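Local coordinates for protein VP5 (PDB 6QGI) that is the envelope protein of a haloarchaeal pleomorphic virus and probably drives fusion of the viral membrane with that of the host cell, at residues G68-A73 with D236-N241; E101-L106 with T170-T175; A299-T304 with A459-S464; G326-E329 with T333-P336. All coordinates share one frame; numbering follows the deposited sequence.

Contact 1: residues G68-A73 with D236-N241; sequences GVKHTA and DTVLQN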
loop_
_atom_site.group_PDB
_atom_site.type_symbol
_atom_site.label_atom_id
_atom_site.label_comp_id
_atom_site.label_asym_id
_atom_site.label_seq_id
_atom_site.Cartn_x
_atom_site.Cartn_y
_atom_site.Cartn_z
ATOM N N GLY A 68 -9.663 -4.678 10.275
ATOM C CA GLY A 68 -9.765 -5.961 9.597
ATOM C C GLY A 68 -8.870 -7.012 10.219
ATOM O O GLY A 68 -9.184 -8.200 10.155
ATOM N N VAL A 69 -7.747 -6.578 10.826
ATOM C CA VAL A 69 -6.808 -7.462 11.523
ATOM C C VAL A 69 -7.525 -7.973 12.775
ATOM O O VAL A 69 -7.521 -9.177 13.034
ATOM C CB VAL A 69 -5.450 -6.769 11.841
ATOM C CG1 VAL A 69 -4.542 -7.671 12.668
ATOM C CG2 VAL A 69 -4.737 -6.336 10.565
ATOM N N LYS A 70 -8.212 -7.052 13.492
ATOM C CA LYS A 70 -9.016 -7.319 14.686
ATOM C C LYS A 70 -10.121 -8.343 14.361
ATOM O O LYS A 70 -10.317 -9.280 15.130
ATOM C CB LYS A 70 -9.610 -6.005 15.227
ATOM C CG LYS A 70 -10.303 -6.154 16.570
ATOM C CD LYS A 70 -11.062 -4.912 16.972
ATOM C CE LYS A 70 -12.551 -5.106 16.845
ATOM N NZ LYS A 70 -13.297 -3.943 17.382
ATOM N N HIS A 71 -10.797 -8.175 13.210
ATOM C CA HIS A 71 -11.865 -9.043 12.704
ATOM C C HIS A 71 -11.319 -10.433 12.369
ATOM O O HIS A 71 -11.941 -11.436 12.727
ATOM C CB HIS A 71 -12.517 -8.404 11.455
ATOM C CG HIS A 71 -13.649 -9.191 10.865
ATOM N ND1 HIS A 71 -14.909 -9.183 11.436
ATOM C CD2 HIS A 71 -13.681 -9.957 9.750
ATOM C CE1 HIS A 71 -15.661 -9.952 10.663
ATOM N NE2 HIS A 71 -14.965 -10.445 9.639
ATOM N N THR A 72 -10.157 -10.484 11.684
ATOM C CA THR A 72 -9.496 -11.721 11.267
ATOM C C THR A 72 -9.042 -12.498 12.508
ATOM O O THR A 72 -9.310 -13.700 12.589
ATOM C CB THR A 72 -8.359 -11.409 10.288
ATOM O OG1 THR A 72 -8.916 -10.702 9.183
ATOM C CG2 THR A 72 -7.655 -12.656 9.774
ATOM N N ALA A 73 -8.408 -11.803 13.485
ATOM C CA ALA A 73 -7.943 -12.384 14.748
ATOM C C ALA A 73 -9.087 -13.080 15.466
ATOM O O ALA A 73 -8.942 -14.245 15.839
ATOM C CB ALA A 73 -7.337 -11.307 15.639
ATOM N N ASP A 236 -0.996 -2.789 18.521
ATOM C CA ASP A 236 -0.822 -3.182 19.917
ATOM C C ASP A 236 -2.155 -3.083 20.659
ATOM O O ASP A 236 -2.430 -3.914 21.524
ATOM C CB ASP A 236 0.253 -2.316 20.595
ATOM C CG ASP A 236 0.722 -2.870 21.923
ATOM O OD1 ASP A 236 1.393 -3.929 21.922
ATOM O OD2 ASP A 236 0.418 -2.248 22.963
ATOM N N THR A 237 -2.989 -2.081 20.298
ATOM C CA THR A 237 -4.327 -1.875 20.864
ATOM C C THR A 237 -5.210 -3.063 20.449
ATOM O O THR A 237 -5.913 -3.620 21.295
ATOM C CB THR A 237 -4.894 -0.506 20.427
ATOM O OG1 THR A 237 -4.040 0.533 20.911
ATOM C CG2 THR A 237 -6.316 -0.264 20.920
ATOM N N VAL A 238 -5.122 -3.477 19.164
ATOM C CA VAL A 238 -5.868 -4.599 18.580
ATOM C C VAL A 238 -5.523 -5.895 19.338
ATOM O O VAL A 238 -6.437 -6.603 19.753
ATOM C CB VAL A 238 -5.625 -4.710 17.044
ATOM C CG1 VAL A 238 -5.970 -6.096 16.504
ATOM C CG2 VAL A 238 -6.409 -3.641 16.291
ATOM N N LEU A 239 -4.220 -6.168 19.561
ATOM C CA LEU A 239 -3.741 -7.361 20.261
ATOM C C LEU A 239 -4.281 -7.432 21.688
ATOM O O LEU A 239 -4.713 -8.502 22.109
ATOM C CB LEU A 239 -2.199 -7.410 20.255
ATOM C CG LEU A 239 -1.500 -8.529 21.045
ATOM C CD1 LEU A 239 -1.817 -9.899 20.490
ATOM C CD2 LEU A 239 -0.013 -8.324 21.067
ATOM N N GLN A 240 -4.296 -6.297 22.404
ATOM C CA GLN A 240 -4.785 -6.209 23.778
ATOM C C GLN A 240 -6.312 -6.333 23.838
ATOM O O GLN A 240 -6.825 -7.013 24.728
ATOM C CB GLN A 240 -4.328 -4.898 24.441
ATOM C CG GLN A 240 -2.807 -4.773 24.641
ATOM C CD GLN A 240 -2.182 -5.868 25.483
ATOM O OE1 GLN A 240 -2.702 -6.273 26.531
ATOM N NE2 GLN A 240 -1.040 -6.367 25.038
ATOM N N ASN A 241 -7.029 -5.697 22.890
ATOM C CA ASN A 241 -8.493 -5.710 22.815
ATOM C C ASN A 241 -9.040 -7.077 22.414
ATOM O O ASN A 241 -10.080 -7.469 22.941
ATOM C CB ASN A 241 -9.016 -4.634 21.845
ATOM C CG ASN A 241 -8.876 -3.200 22.319
ATOM O OD1 ASN A 241 -8.465 -2.908 23.451
ATOM N ND2 ASN A 241 -9.212 -2.261 21.444
#
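Val69 and Lys70 meet Val238 through aliphatic carbon, so no ring or amide face is pressed between the segments, and the flat groups lie on the flanks. On the 68-73 side, the ring of Tyr105 from helix 91-133 brings CE2 to 3.3 Å from Val69 O, while the His71 ring meets that of His468 with the planes at about 50°. The carbonyl of Gly68 is approached on opposite faces of its plane by Thr72 OG1, at 2.7 Å from Gly68 O, and by the helical Thr72 N.

The contact proper joins helix 66-86 to helix 225-253 within the N-terminal region of the envelope protein. The closest pair of CA atoms, Lys70 CA and Val238 CA, is 5.7 Å apart, which brings the two helices close here. Val238 fills the approach with CG1, which is anti to the backbone N (chi1 160°) and is brought to 3.8 Å from Lys70 CA. The second branch, CG2, settles beside Lys70 CB at 4.1 Å. Val69 adds a slacker methyl contact, its CG1 lying 4.4 Å from Val238 CG1. One turn further along helix 225-253, Val242 continues the line of packing against Lys70 and Ala73.

Beyond CB the lysine chain leads away, extended through chi1 and chi2 and bent only at chi3 (107°). With nothing polar shared between the segments, the join, 150 Å² over both sides, is consistent with a fit set by shape and apolar burial rather than by polar pairing.

Contact 2: residues E101-L106 with T170-T175; sequences EVNSYL and TLADGT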
loop_
_atom_site.group_PDB
_atom_site.type_symbol
_atom_site.label_atom_id
_atom_site.label_comp_id
_atom_site.label_asym_id
_atom_site.label_seq_id
_atom_site.Cartn_x
_atom_site.Cartn_y
_atom_site.Cartn_z
ATOM N N GLU A 101 -4.325 -18.625 18.936
ATOM C CA GLU A 101 -4.660 -18.237 17.569
ATOM C C GLU A 101 -4.510 -16.730 17.385
ATOM O O GLU A 101 -4.057 -16.304 16.325
ATOM C CB GLU A 101 -6.069 -18.699 17.187
ATOM C CG GLU A 101 -6.171 -20.204 16.995
ATOM C CD GLU A 101 -5.325 -20.798 15.886
ATOM O OE1 GLU A 101 -5.658 -20.582 14.698
ATOM O OE2 GLU A 101 -4.326 -21.481 16.208
ATOM N N VAL A 102 -4.852 -15.931 18.425
ATOM C CA VAL A 102 -4.714 -14.466 18.436
ATOM C C VAL A 102 -3.226 -14.130 18.347
ATOM O O VAL A 102 -2.815 -13.374 17.471
ATOM C CB VAL A 102 -5.369 -13.813 19.698
ATOM C CG1 VAL A 102 -5.101 -12.310 19.775
ATOM C CG2 VAL A 102 -6.859 -14.088 19.758
ATOM N N ASN A 103 -2.429 -14.743 19.237
ATOM C CA ASN A 103 -0.995 -14.539 19.357
ATOM C C ASN A 103 -0.227 -15.040 18.134
ATOM O O ASN A 103 0.707 -14.364 17.711
ATOM C CB ASN A 103 -0.471 -15.196 20.632
ATOM C CG ASN A 103 -1.054 -14.604 21.900
ATOM O OD1 ASN A 103 -1.444 -13.434 21.963
ATOM N ND2 ASN A 103 -1.136 -15.407 22.945
ATOM N N SER A 104 -0.630 -16.187 17.557
ATOM C CA SER A 104 0.006 -16.785 16.379
ATOM C C SER A 104 -0.191 -15.911 15.140
ATOM O O SER A 104 0.764 -15.668 14.398
ATOM C CB SER A 104 -0.547 -18.185 16.125
ATOM O OG SER A 104 0.223 -18.877 15.158
ATOM N N TYR A 105 -1.428 -15.435 14.930
ATOM C CA TYR A 105 -1.789 -14.590 13.803
ATOM C C TYR A 105 -1.182 -13.179 13.956
ATOM O O TYR A 105 -0.630 -12.657 12.983
ATOM C CB TYR A 105 -3.320 -14.537 13.625
ATOM C CG TYR A 105 -3.811 -13.389 12.765
ATOM C CD1 TYR A 105 -3.408 -13.265 11.437
ATOM C CD2 TYR A 105 -4.672 -12.429 13.278
ATOM C CE1 TYR A 105 -3.842 -12.202 10.651
ATOM C CE2 TYR A 105 -5.122 -11.369 12.496
ATOM C CZ TYR A 105 -4.698 -11.255 11.186
ATOM O OH TYR A 105 -5.158 -10.213 10.423
ATOM N N LEU A 106 -1.267 -12.579 15.159
ATOM C CA LEU A 106 -0.733 -11.235 15.395
ATOM C C LEU A 106 0.799 -11.224 15.395
ATOM O O LEU A 106 1.365 -10.180 15.083
ATOM C CB LEU A 106 -1.314 -10.567 16.658
ATOM C CG LEU A 106 -2.824 -10.259 16.534
ATOM C CD1 LEU A 106 -3.418 -9.868 17.805
ATOM C CD2 LEU A 106 -3.100 -9.166 15.552
ATOM N N THR A 170 9.288 -8.156 21.917
ATOM C CA THR A 170 8.627 -9.405 22.272
ATOM C C THR A 170 7.315 -9.489 21.480
ATOM O O THR A 170 6.445 -8.628 21.630
ATOM C CB THR A 170 8.425 -9.515 23.793
ATOM O OG1 THR A 170 9.635 -9.149 24.465
ATOM C CG2 THR A 170 7.989 -10.918 24.223
ATOM N N LEU A 171 7.189 -10.523 20.632
ATOM C CA LEU A 171 6.002 -10.757 19.813
ATOM C C LEU A 171 4.867 -11.336 20.661
ATOM O O LEU A 171 5.104 -11.756 21.800
ATOM C CB LEU A 171 6.347 -11.686 18.636
ATOM C CG LEU A 171 7.393 -11.149 17.650
ATOM C CD1 LEU A 171 8.021 -12.257 16.845
ATOM C CD2 LEU A 171 6.802 -10.112 16.728
ATOM N N ALA A 172 3.629 -11.342 20.116
ATOM C CA ALA A 172 2.444 -11.871 20.798
ATOM C C ALA A 172 2.639 -13.336 21.173
ATOM O O ALA A 172 2.189 -13.772 22.232
ATOM C CB ALA A 172 1.227 -11.711 19.918
ATOM N N ASP A 173 3.379 -14.072 20.322
ATOM C CA ASP A 173 3.774 -15.473 20.478
ATOM C C ASP A 173 4.624 -15.667 21.731
ATOM O O ASP A 173 4.693 -16.780 22.259
ATOM C CB ASP A 173 4.592 -15.914 19.243
ATOM C CG ASP A 173 4.345 -17.327 18.765
ATOM O OD1 ASP A 173 3.849 -18.152 19.568
ATOM O OD2 ASP A 173 4.650 -17.614 17.588
ATOM N N GLY A 174 5.279 -14.595 22.168
ATOM C CA GLY A 174 6.167 -14.617 23.321
ATOM C C GLY A 174 7.622 -14.714 22.914
ATOM O O GLY A 174 8.513 -14.579 23.757
ATOM N N THR A 175 7.868 -14.945 21.604
ATOM C CA THR A 175 9.212 -15.030 21.015
ATOM C C THR A 175 9.786 -13.615 20.871
ATOM O O THR A 175 9.023 -12.644 20.878
ATOM C CB THR A 175 9.175 -15.768 19.662
ATOM O OG1 THR A 175 8.341 -15.051 18.752
ATOM C CG2 THR A 175 8.713 -17.216 19.784
#
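Ala172 meets Asn103 at the tip of a beta hairpin, where a type I turn from Leu171 to Gly174, followed by a G1 bulge, connects strand 167-170 to strand 176-186 and leans on helix 91-133. The bulge follows from two bonds: Gly174 N to Leu171 O, and Leu171 N to Thr175 O.

The tight part is backbone-close, with Asn103 CA and Ala172 CA only 4.6 Å apart. The methyl Ala172 CB rests on the helix surface, 3.5 Å from Asn103 O, and further along the helix it meets Leu106 CB at 4.3 Å. From the other segment, Asn103 closes over the turn: CG is anti to its own carbonyl carbon (chi1 -63°), placing the amide alongside the Ala172 carbonyl, with CG 3.4 Å from Ala172 O. The amide oxygen OD1 accepts a hydrogen bond from Arg243 NH2 of helix 225-253, which gives the polar end its partner outside the turn.

Toward solvent the fit slackens. Asp173 is exposed, and its CB stays about 4.5 Å from Asn103 O. Asp173 N stands 3.7 Å from Asn103 O, too far for a bond, and is instead hydrogen-bonded to Thr107 OG1.

Contact 3: residues A299-T304 with A459-S464; sequences AEREAT and ATSFDS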
loop_
_atom_site.group_PDB
_atom_site.type_symbol
_atom_site.label_atom_id
_atom_site.label_comp_id
_atom_site.label_asym_id
_atom_site.label_seq_id
_atom_site.Cartn_x
_atom_site.Cartn_y
_atom_site.Cartn_z
ATOM N N ALA A 299 -18.590 -4.134 -5.041
ATOM C CA ALA A 299 -18.230 -5.051 -6.115
ATOM C C ALA A 299 -19.202 -4.963 -7.296
ATOM O O ALA A 299 -18.814 -5.256 -8.427
ATOM C CB ALA A 299 -18.218 -6.471 -5.575
ATOM N N GLU A 300 -20.463 -4.573 -7.028
ATOM C CA GLU A 300 -21.547 -4.539 -8.007
ATOM C C GLU A 300 -21.687 -3.236 -8.807
ATOM O O GLU A 300 -22.486 -3.216 -9.744
ATOM C CB GLU A 300 -22.887 -4.853 -7.328
ATOM C CG GLU A 300 -23.308 -6.310 -7.461
ATOM C CD GLU A 300 -23.435 -6.870 -8.871
ATOM O OE1 GLU A 300 -23.922 -6.147 -9.771
ATOM O OE2 GLU A 300 -23.052 -8.046 -9.070
ATOM N N ARG A 301 -20.937 -2.170 -8.476
ATOM C CA ARG A 301 -21.065 -0.927 -9.236
ATOM C C ARG A 301 -19.722 -0.445 -9.778
ATOM O O ARG A 301 -18.868 0.026 -9.021
ATOM C CB ARG A 301 -21.753 0.174 -8.417
ATOM C CG ARG A 301 -23.271 0.115 -8.512
ATOM C CD ARG A 301 -23.938 0.421 -7.186
ATOM N NE ARG A 301 -23.758 -0.678 -6.235
ATOM C CZ ARG A 301 -24.751 -1.313 -5.625
ATOM N NH1 ARG A 301 -24.488 -2.310 -4.788
ATOM N NH2 ARG A 301 -26.010 -0.955 -5.832
ATOM N N GLU A 302 -19.548 -0.582 -11.104
ATOM C CA GLU A 302 -18.357 -0.145 -11.823
ATOM C C GLU A 302 -18.459 1.353 -12.046
ATOM O O GLU A 302 -19.472 1.846 -12.555
ATOM C CB GLU A 302 -18.189 -0.899 -13.153
ATOM C CG GLU A 302 -16.788 -0.788 -13.736
ATOM C CD GLU A 302 -16.661 -1.172 -15.197
ATOM O OE1 GLU A 302 -16.687 -2.387 -15.501
ATOM O OE2 GLU A 302 -16.521 -0.256 -16.040
ATOM N N ALA A 303 -17.419 2.075 -11.630
ATOM C CA ALA A 303 -17.369 3.521 -11.745
ATOM C C ALA A 303 -16.192 3.970 -12.573
ATOM O O ALA A 303 -15.077 3.480 -12.375
ATOM C CB ALA A 303 -17.284 4.142 -10.365
ATOM N N THR A 304 -16.439 4.899 -13.507
ATOM C CA THR A 304 -15.394 5.507 -14.326
ATOM C C THR A 304 -15.045 6.823 -13.624
ATOM O O THR A 304 -15.936 7.639 -13.372
ATOM C CB THR A 304 -15.827 5.658 -15.799
ATOM O OG1 THR A 304 -16.995 6.476 -15.875
ATOM C CG2 THR A 304 -16.087 4.318 -16.480
ATOM N N ALA A 459 -25.760 6.260 -7.157
ATOM C CA ALA A 459 -25.051 6.114 -5.884
ATOM C C ALA A 459 -24.409 4.733 -5.721
ATOM O O ALA A 459 -24.778 3.780 -6.412
ATOM C CB ALA A 459 -26.007 6.378 -4.726
ATOM N N THR A 460 -23.445 4.641 -4.785
ATOM C CA THR A 460 -22.730 3.411 -4.444
ATOM C C THR A 460 -23.309 2.784 -3.165
ATOM O O THR A 460 -23.920 3.483 -2.356
ATOM C CB THR A 460 -21.220 3.677 -4.273
ATOM O OG1 THR A 460 -21.016 4.690 -3.290
ATOM C CG2 THR A 460 -20.523 4.037 -5.576
ATOM N N SER A 461 -23.116 1.462 -2.995
ATOM C CA SER A 461 -23.549 0.688 -1.828
ATOM C C SER A 461 -22.407 -0.232 -1.403
ATOM O O SER A 461 -22.043 -1.153 -2.142
ATOM C CB SER A 461 -24.824 -0.098 -2.130
ATOM O OG SER A 461 -25.207 -0.921 -1.040
ATOM N N PHE A 462 -21.818 0.047 -0.228
ATOM C CA PHE A 462 -20.685 -0.705 0.311
ATOM C C PHE A 462 -21.158 -1.845 1.212
ATOM O O PHE A 462 -22.023 -1.656 2.067
ATOM C CB PHE A 462 -19.700 0.232 1.044
ATOM C CG PHE A 462 -18.994 1.164 0.085
ATOM C CD1 PHE A 462 -17.868 0.747 -0.612
ATOM C CD2 PHE A 462 -19.495 2.436 -0.171
ATOM C CE1 PHE A 462 -17.253 1.585 -1.542
ATOM C CE2 PHE A 462 -18.884 3.271 -1.108
ATOM C CZ PHE A 462 -17.771 2.838 -1.792
ATOM N N ASP A 463 -20.606 -3.042 0.971
ATOM C CA ASP A 463 -20.926 -4.262 1.702
ATOM C C ASP A 463 -19.715 -4.817 2.440
ATOM O O ASP A 463 -18.593 -4.812 1.929
ATOM C CB ASP A 463 -21.476 -5.344 0.752
ATOM C CG ASP A 463 -22.885 -5.122 0.231
ATOM O OD1 ASP A 463 -23.734 -4.602 0.997
ATOM O OD2 ASP A 463 -23.153 -5.503 -0.931
ATOM N N SER A 464 -19.973 -5.320 3.643
ATOM C CA SER A 464 -19.015 -5.980 4.516
ATOM C C SER A 464 -19.778 -6.912 5.445
ATOM O O SER A 464 -20.975 -6.714 5.667
ATOM C CB SER A 464 -18.180 -4.964 5.302
ATOM O OG SER A 464 -18.868 -4.389 6.402
#
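Arg301 reaches from strand 301-307 across to the loop 459-464, which runs alongside the antiparallel beta structure between strand 443-450 and helix 476-496. The chain turns a corner at Glu300, and Arg301 is the first residue past it, its CB directed at the loop.

The arginine lies along the loop backbone. Its chain bends twice, at chi2 (141°) and chi3 (-72°), which brings CD alongside the Ala459-Thr460 peptide, 3.5 Å from Ala459 O and 4.2 Å from Thr460 CA. The flat guanidinium then extends to Ser461, whose CB covers one face from 3.4 Å above the plane. This carbon sits toward the rim of the group, nearest to the terminal nitrogen, at 3.5 Å from Arg301 NH1. Ser461 thus presents its methylene, and its OG is 4.1 Å from Arg301 NH1, beyond bonding range.

The orientation of the guanidinium is consistent with the pull of Asp298, which lies outside both segments, just before the first. The OD1 of Asp298 forms a salt bridge with Arg301 NE, while its OD2 accepts a hydrogen bond from Ser461 N, so this one outside carboxylate has a partner on the strand side and another on the loop side. Thr460 is secured independently, its OG1 hydrogen-bonded to Leu328 O. Asp463 may add a weak, long-range attraction at most, since its OD2 stays 5.2 Å from Arg301 NH1.

Contact 4: residues G326-E329 with T333-P336; sequences GPLE and TYDP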
loop_
_atom_site.group_PDB
_atom_site.type_symbol
_atom_site.label_atom_id
_atom_site.label_comp_id
_atom_site.label_asym_id
_atom_site.label_seq_id
_atom_site.Cartn_x
_atom_site.Cartn_y
_atom_site.Cartn_z
ATOM N N GLY A 326 -18.648 7.334 2.320
ATOM C CA GLY A 326 -19.661 7.011 1.334
ATOM C C GLY A 326 -21.062 7.371 1.795
ATOM O O GLY A 326 -21.254 7.844 2.919
ATOM N N PRO A 327 -22.078 7.153 0.940
ATOM C CA PRO A 327 -21.983 6.571 -0.404
ATOM C C PRO A 327 -21.530 7.574 -1.460
ATOM O O PRO A 327 -22.064 8.676 -1.550
ATOM C CB PRO A 327 -23.412 6.084 -0.671
ATOM C CG PRO A 327 -24.281 7.022 0.103
ATOM C CD PRO A 327 -23.476 7.445 1.310
ATOM N N LEU A 328 -20.520 7.182 -2.240
ATOM C CA LEU A 328 -19.984 7.958 -3.353
ATOM C C LEU A 328 -21.066 8.062 -4.420
ATOM O O LEU A 328 -21.811 7.100 -4.622
ATOM C CB LEU A 328 -18.703 7.303 -3.894
ATOM C CG LEU A 328 -17.617 6.990 -2.858
ATOM C CD1 LEU A 328 -16.420 6.365 -3.500
ATOM C CD2 LEU A 328 -17.202 8.238 -2.088
ATOM N N GLU A 329 -21.207 9.238 -5.039
ATOM C CA GLU A 329 -22.274 9.511 -5.999
ATOM C C GLU A 329 -21.746 9.901 -7.385
ATOM O O GLU A 329 -20.676 10.508 -7.500
ATOM C CB GLU A 329 -23.192 10.627 -5.457
ATOM C CG GLU A 329 -23.822 10.300 -4.105
ATOM C CD GLU A 329 -24.303 11.444 -3.228
ATOM O OE1 GLU A 329 -24.070 12.626 -3.574
ATOM O OE2 GLU A 329 -24.903 11.146 -2.171
ATOM N N THR A 333 -17.400 15.214 -7.256
ATOM C CA THR A 333 -15.957 15.280 -7.069
ATOM C C THR A 333 -15.645 14.980 -5.602
ATOM O O THR A 333 -16.258 15.574 -4.710
ATOM C CB THR A 333 -15.427 16.646 -7.499
ATOM O OG1 THR A 333 -15.685 16.862 -8.891
ATOM C CG2 THR A 333 -13.964 16.802 -7.200
ATOM N N TYR A 334 -14.677 14.085 -5.358
ATOM C CA TYR A 334 -14.311 13.675 -4.013
ATOM C C TYR A 334 -12.856 13.915 -3.730
ATOM O O TYR A 334 -12.002 13.682 -4.589
ATOM C CB TYR A 334 -14.657 12.200 -3.795
ATOM C CG TYR A 334 -16.148 11.963 -3.750
ATOM C CD1 TYR A 334 -16.880 12.227 -2.594
ATOM C CD2 TYR A 334 -16.838 11.522 -4.874
ATOM C CE1 TYR A 334 -18.260 12.043 -2.555
ATOM C CE2 TYR A 334 -18.218 11.329 -4.844
ATOM C CZ TYR A 334 -18.923 11.594 -3.683
ATOM O OH TYR A 334 -20.281 11.431 -3.641
ATOM N N ASP A 335 -12.591 14.418 -2.524
ATOM C CA ASP A 335 -11.257 14.688 -2.033
ATOM C C ASP A 335 -10.959 13.639 -0.978
ATOM O O ASP A 335 -11.550 13.668 0.110
ATOM C CB ASP A 335 -11.119 16.124 -1.502
ATOM C CG ASP A 335 -9.690 16.553 -1.196
ATOM O OD1 ASP A 335 -8.748 15.807 -1.557
ATOM O OD2 ASP A 335 -9.511 17.632 -0.588
ATOM N N PRO A 336 -10.092 12.660 -1.296
ATOM C CA PRO A 336 -9.830 11.585 -0.323
ATOM C C PRO A 336 -9.136 12.063 0.947
ATOM O O PRO A 336 -9.234 11.406 1.976
ATOM C CB PRO A 336 -8.973 10.580 -1.079
ATOM C CG PRO A 336 -8.639 11.201 -2.355
ATOM C CD PRO A 336 -9.327 12.488 -2.546
#
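A short loop folded back over strand 333-334 brings segment 326-329 against the strand that follows it, and Tyr334 closes the gap. The strand pairs antiparallel with strand 443-450, Tyr334 sharing backbone bonds with Phe443. The loop backbone is too distant to pair in the same way, Leu328 CA and Tyr334 CA being 8.1 Å apart.

The phenol spans that distance. With chi1 at -69° Tyr334 turns CG away from its own carbonyl carbon, which sends the ring out to the loop, where OH accepts a hydrogen bond from Glu329 N at 2.8 Å. The bond is bent, with an N-H...O angle of 141°. One ring face receives Leu328: the methyl CD2 sits 3.9 Å from the ring centroid and 8° off the normal, a well-centred CH-pi contact. At the ring edge, in plane, lies Glu329 O, 3.7 Å from Tyr334 CE2. The side chain of Glu329 crosses the phenol at about a right angle, touching with CB at 3.5 Å from Tyr334 OH, while its OE1 remains 4.0 Å from that oxygen.

Outside the contact, Leu328 is hydrogen-bonded through its backbone to that of Thr460, and within this run the peptide between Gly326 and Pro327 is cis. The hydroxyl oxygen serves Glu329 N as an acceptor, while the leucine methyl covers a ring face; the two contacts are consistent with a loop held against the ring by one polar and one apolar grip.

Overall arrangement
From the N terminus, helix 66-86 enters contact 1, whose loop closes on helix 225-253 after 162 intervening residues. Contact 2 is nested inside that loop, bringing the hairpin turn at 170-175 onto helix 91-133. Their centres are 12 Å apart and the two touch through Leu239 and Leu106, so three helices and a hairpin are joined. Contact 3 opens later in series, from strand 301-307 to loop 459-464, and encloses the short-range contact 4. These two also touch, through Thr460 and Leu328, and gather loops beside the beta structure. Contacts 1 and 3 do not touch: their nearest atoms are about 7 Å apart.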